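Local atomic coordinates of AT-less polyketide synthase (PDB entry 4TKT), a protein that probably acts as a ketosynthase domain of an AT-less type I polyketide synthase, joining acyl units by decarboxylative condensation during isomigrastatin biosynthesis. Residues A118-R123 / C205-A210; G132-A137 / H194-A199. One frame throughout, in Å; residues are numbered along the deposited sequence.

Overall arrangement
Contacts 1 and 2 meet on neighbouring parallel strands of one sheet in the ketosynthase's thiolase-type fold; their centres lie about 13 Å apart. Strand 208-214 belongs to contact 1 and strand 129-136 to contact 2, joined by the probable hydrogen bonds Leu209 N to Gly132 O (2.6 Å) and Phe134 N to Leu209 O (2.8 Å). Helix 188-202 of contact 2 is followed, after the corner at 206-207, by strand 208-214, and Ala210 CB packs against Ala196 CB at 3.9 Å. Along the chain, contact 2 is nested within the loop closed by contact 1. A sulfate is bound at helix 113-121; in relatives, the nucleophilic cysteine sits near the start of the helix corresponding to 188-202.

Contact 1 (A118-R123 / C205-A210); sequences AAARAR and CGVALA. With SO4 (sulfate ion), chain C.
Beside the spot where Ala120 meets Gly206 and Val207, two guanidinium groups turn outward and take no part in the packing. That of Arg121 receives sulfate O3 at its edge, near its own plane, through a weak hydrogen bond from NH2 (3.4 Å, 147° at the hydrogen); that of Arg123 uses NH2 for a salt bridge to Asp267. The sulfate, probably from the crystallisation liquor, is also held by Arg117. Within the thiolase fold of the ketosynthase, the contact sets helix 113-121 against the corner that leads into strand 208-214. Arg121 reaches the anion because CG stands anti to the backbone N (chi1 176°) and the chain bends at chi3. The contact itself is small, apolar and buried. Ala120 points its methyl at the corner, where CB meets Val207 CG1 at 3.7 Å and comes within 4.0 Å of CG2, so both branches of the valine border the one methyl. The neighbouring strand 129-136 fixes the corner: backbone hydrogen bonds join Asp130 to Gly206 and Val207, and the Ala120 methyl touches Asp130. Gly206 has no side chain to hold the helix off, and the two backbones come close, with CA atoms of Ala120 and Gly206 4.1 Å apart. Ala120 O, 3.6 Å from Gly206 CA, also accepts the backbone hydrogen bond of Arg123 N at 3.1 Å.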
loop_
_atom_site.group_PDB
_atom_site.type_symbol
_atom_site.label_atom_id
_atom_site.label_comp_id
_atom_site.label_asym_id
_atom_site.label_seq_id
_atom_site.Cartn_x
_atom_site.Cartn_y
_atom_site.Cartn_z
ATOM N N ALA A 118 8.900 10.320 17.528
ATOM C CA ALA A 118 9.930 10.117 18.543
ATOM C C ALA A 118 10.994 9.127 18.075
ATOM O O ALA A 118 12.192 9.372 18.230
ATOM C CB ALA A 118 9.306 9.638 19.844
ATOM N N ALA A 119 10.552 8.014 17.501
ATOM C CA ALA A 119 11.467 6.981 17.030
ATOM C C ALA A 119 12.329 7.489 15.878
ATOM O O ALA A 119 13.507 7.149 15.775
ATOM C CB ALA A 119 10.692 5.741 16.606
ATOM N N ALA A 120 11.731 8.308 15.019
ATOM C CA ALA A 120 12.426 8.846 13.856
ATOM C C ALA A 120 13.430 9.924 14.249
ATOM O O ALA A 120 14.566 9.931 13.773
ATOM C CB ALA A 120 11.422 9.398 12.856
ATOM N N ARG A 121 12.998 10.829 15.122
ATOM C CA ARG A 121 13.813 11.954 15.567
ATOM C C ARG A 121 15.118 11.519 16.237
ATOM O O ARG A 121 16.137 12.209 16.142
ATOM C CB ARG A 121 12.998 12.828 16.523
ATOM C CG ARG A 121 13.755 13.988 17.141
ATOM C CD ARG A 121 12.810 14.933 17.872
ATOM N NE ARG A 121 11.936 14.235 18.814
ATOM C CZ ARG A 121 10.637 14.022 18.615
ATOM N NH1 ARG A 121 10.055 14.452 17.503
ATOM N NH2 ARG A 121 9.921 13.380 19.526
ATOM N N ALA A 122 15.087 10.368 16.900
ATOM C CA ALA A 122 16.243 9.880 17.645
ATOM C C ALA A 122 17.354 9.348 16.742
ATOM O O ALA A 122 18.472 9.114 17.198
ATOM C CB ALA A 122 15.812 8.799 18.621
ATOM N N ARG A 123 17.049 9.158 15.464
ATOM C CA ARG A 123 17.994 8.520 14.555
ATOM C C ARG A 123 18.676 9.501 13.603
ATOM O O ARG A 123 19.572 9.120 12.849
ATOM C CB ARG A 123 17.286 7.429 13.752
ATOM C CG ARG A 123 16.667 6.339 14.611
ATOM C CD ARG A 123 17.691 5.747 15.563
ATOM N NE ARG A 123 17.222 4.502 16.160
ATOM C CZ ARG A 123 17.919 3.786 17.035
ATOM N NH1 ARG A 123 19.120 4.194 17.420
ATOM N NH2 ARG A 123 17.414 2.663 17.527
ATOM N N CYS A 205 15.723 12.268 6.866
ATOM C CA CYS A 205 14.660 11.950 7.812
ATOM C C CYS A 205 14.881 10.565 8.413
ATOM O O CYS A 205 15.636 9.758 7.871
ATOM C CB CYS A 205 13.285 12.038 7.142
ATOM S SG CYS A 205 13.125 11.134 5.586
ATOM N N GLY A 206 14.232 10.304 9.544
ATOM C CA GLY A 206 14.406 9.048 10.254
ATOM C C GLY A 206 13.557 7.935 9.675
ATOM O O GLY A 206 14.020 6.809 9.505
ATOM N N VAL A 207 12.299 8.247 9.387
ATOM C CA VAL A 207 11.421 7.302 8.715
ATOM C C VAL A 207 10.821 7.973 7.493
ATOM O O VAL A 207 10.824 9.200 7.382
ATOM C CB VAL A 207 10.290 6.793 9.633
ATOM C CG1 VAL A 207 10.861 6.275 10.939
ATOM C CG2 VAL A 207 9.273 7.893 9.889
ATOM N N ALA A 208 10.304 7.169 6.574
ATOM C CA ALA A 208 9.719 7.718 5.365
ATOM C C ALA A 208 8.501 6.927 4.924
ATOM O O ALA A 208 8.532 5.700 4.830
ATOM C CB ALA A 208 10.748 7.763 4.249
ATOM N N LEU A 209 7.424 7.652 4.663
ATOM C CA LEU A 209 6.240 7.076 4.056
ATOM C C LEU A 209 6.352 7.211 2.540
ATOM O O LEU A 209 6.486 8.318 2.019
ATOM C CB LEU A 209 4.987 7.775 4.574
ATOM C CG LEU A 209 3.683 6.993 4.489
ATOM C CD1 LEU A 209 3.809 5.699 5.266
ATOM C CD2 LEU A 209 2.543 7.839 5.026
ATOM N N ALA A 210 6.322 6.086 1.837
ATOM C CA ALA A 210 6.408 6.106 0.383
ATOM C C ALA A 210 5.277 5.296 -0.228
ATOM O O ALA A 210 4.977 4.195 0.229
ATOM C CB ALA A 210 7.751 5.575 -0.084
HETATM S S SO4 C . 6.198 15.311 19.497
HETATM O O1 SO4 C . 6.662 16.255 20.510
HETATM O O2 SO4 C . 4.740 15.349 19.435
HETATM O O3 SO4 C . 6.633 13.961 19.847
HETATM O O4 SO4 C . 6.756 15.682 18.200
#

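Contact 2 (G132-A137 / H194-A199); sequences GVFAGA and HLACAA
Phe134 lays one face of its ring over the helix backbone at Leu195 and Ala196, with Ala199 nearby, and nearly the whole contact depends on it. The tight part is at Ala196. Its CA stands over the ring face, 3.8 Å from the Phe134 centroid and 15° off the ring normal, a CH-pi contact with the helix backbone itself. The methyl of the same residue reaches toward one rim, Ala196 CB lying 3.6 Å from Phe134 CD1. One turn further on, Ala199 CB approaches the far end of the ring obliquely, 3.8 Å from Phe134 CZ. The ring is brought to the helix by a first torsion that sets CG anti to the carbonyl carbon, beside the backbone N (chi1 -60°). In the thiolase fold of ketosynthases this is a layer contact between sheet and helix: strand 129-136 and helix 188-202 run nearly antiparallel, at 162°, with short-segment axes 8.6 Å apart at their closest. Ala196 and Ala199 bring only methyls as side chains to the ring, which lies directly against the helix, while Val133 points away from the helix and packs on helix 163-173. Ala208 of the adjoining strand 208-214 touches both Phe134 and Ala196 and helps to enclose the tight part. Packing slackens at Leu195, which is exposed and also meets a crystal neighbour. Its side chain crosses that of Phe134 at about a right angle, and its nearest approach comes from the base of the chain, Leu195 CB standing 4.1 Å from Phe134 CD2. The branched end of Leu195 leaves the ring behind, and the side chain also touches Val182 of strand 179-182.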
loop_
_atom_site.group_PDB
_atom_site.type_symbol
_atom_site.label_atom_id
_atom_site.label_comp_id
_atom_site.label_asym_id
_atom_site.label_seq_id
_atom_site.Cartn_x
_atom_site.Cartn_y
_atom_site.Cartn_z
ATOM N N GLY A 132 9.300 11.544 6.586
ATOM C CA GLY A 132 9.221 12.025 5.218
ATOM C C GLY A 132 8.061 11.403 4.465
ATOM O O GLY A 132 7.682 10.264 4.727
ATOM N N VAL A 133 7.487 12.151 3.529
ATOM C CA VAL A 133 6.356 11.654 2.752
ATOM C C VAL A 133 6.626 11.790 1.258
ATOM O O VAL A 133 6.802 12.894 0.745
ATOM C CB VAL A 133 5.050 12.394 3.110
ATOM C CG1 VAL A 133 3.875 11.781 2.370
ATOM C CG2 VAL A 133 4.809 12.342 4.611
ATOM N N PHE A 134 6.664 10.656 0.570
ATOM C CA PHE A 134 6.975 10.621 -0.851
ATOM C C PHE A 134 5.860 9.920 -1.602
ATOM O O PHE A 134 5.712 8.701 -1.516
ATOM C CB PHE A 134 8.308 9.914 -1.094
ATOM C CG PHE A 134 9.468 10.570 -0.411
ATOM C CD1 PHE A 134 9.759 10.289 0.911
ATOM C CD2 PHE A 134 10.264 11.479 -1.089
ATOM C CE1 PHE A 134 10.822 10.897 1.544
ATOM C CE2 PHE A 134 11.328 12.090 -0.462
ATOM C CZ PHE A 134 11.608 11.798 0.857
ATOM N N ALA A 135 5.074 10.697 -2.337
ATOM C CA ALA A 135 3.908 10.165 -3.022
ATOM C C ALA A 135 4.084 10.199 -4.533
ATOM O O ALA A 135 4.671 11.129 -5.078
ATOM C CB ALA A 135 2.667 10.941 -2.618
ATOM N N GLY A 136 3.572 9.177 -5.206
ATOM C CA GLY A 136 3.582 9.141 -6.654
ATOM C C GLY A 136 2.176 9.234 -7.212
ATOM O O GLY A 136 1.289 8.481 -6.807
ATOM N N ALA A 137 1.970 10.168 -8.134
ATOM C CA ALA A 137 0.683 10.327 -8.801
ATOM C C ALA A 137 0.892 11.031 -10.133
ATOM O O ALA A 137 1.875 11.748 -10.303
ATOM C CB ALA A 137 -0.281 11.101 -7.930
ATOM N N HIS A 194 12.287 5.213 -4.434
ATOM C CA HIS A 194 13.679 5.505 -4.742
ATOM C C HIS A 194 14.166 6.750 -4.006
ATOM O O HIS A 194 15.207 6.729 -3.353
ATOM C CB HIS A 194 13.857 5.682 -6.249
ATOM C CG HIS A 194 15.244 6.069 -6.652
ATOM N ND1 HIS A 194 16.283 5.164 -6.709
ATOM C CD2 HIS A 194 15.767 7.265 -7.011
ATOM C CE1 HIS A 194 17.384 5.786 -7.089
ATOM N NE2 HIS A 194 17.098 7.061 -7.278
ATOM N N LEU A 195 13.404 7.832 -4.108
ATOM C CA LEU A 195 13.766 9.081 -3.450
ATOM C C LEU A 195 13.684 8.960 -1.932
ATOM O O LEU A 195 14.487 9.551 -1.212
ATOM C CB LEU A 195 12.870 10.217 -3.936
ATOM C CG LEU A 195 12.982 10.515 -5.430
ATOM C CD1 LEU A 195 12.072 11.658 -5.803
ATOM C CD2 LEU A 195 14.423 10.829 -5.814
ATOM N N ALA A 196 12.708 8.196 -1.453
ATOM C CA ALA A 196 12.560 7.960 -0.022
ATOM C C ALA A 196 13.780 7.242 0.542
ATOM O O ALA A 196 14.309 7.626 1.584
ATOM C CB ALA A 196 11.299 7.157 0.259
ATOM N N CYS A 197 14.228 6.203 -0.154
ATOM C CA CYS A 197 15.380 5.430 0.291
ATOM C C CYS A 197 16.642 6.279 0.287
ATOM O O CYS A 197 17.499 6.136 1.161
ATOM C CB CYS A 197 15.571 4.190 -0.586
ATOM S SG CYS A 197 14.323 2.898 -0.324
ATOM N N ALA A 198 16.748 7.170 -0.694
ATOM C CA ALA A 198 17.891 8.070 -0.791
ATOM C C ALA A 198 17.908 9.050 0.375
ATOM O O ALA A 198 18.961 9.336 0.940
ATOM C CB ALA A 198 17.867 8.821 -2.114
ATOM N N ALA A 199 16.731 9.558 0.730
ATOM C CA ALA A 199 16.599 10.507 1.829
ATOM C C ALA A 199 16.965 9.861 3.164
ATOM O O ALA A 199 17.628 10.474 4.000
ATOM C CB ALA A 199 15.187 11.068 1.877
#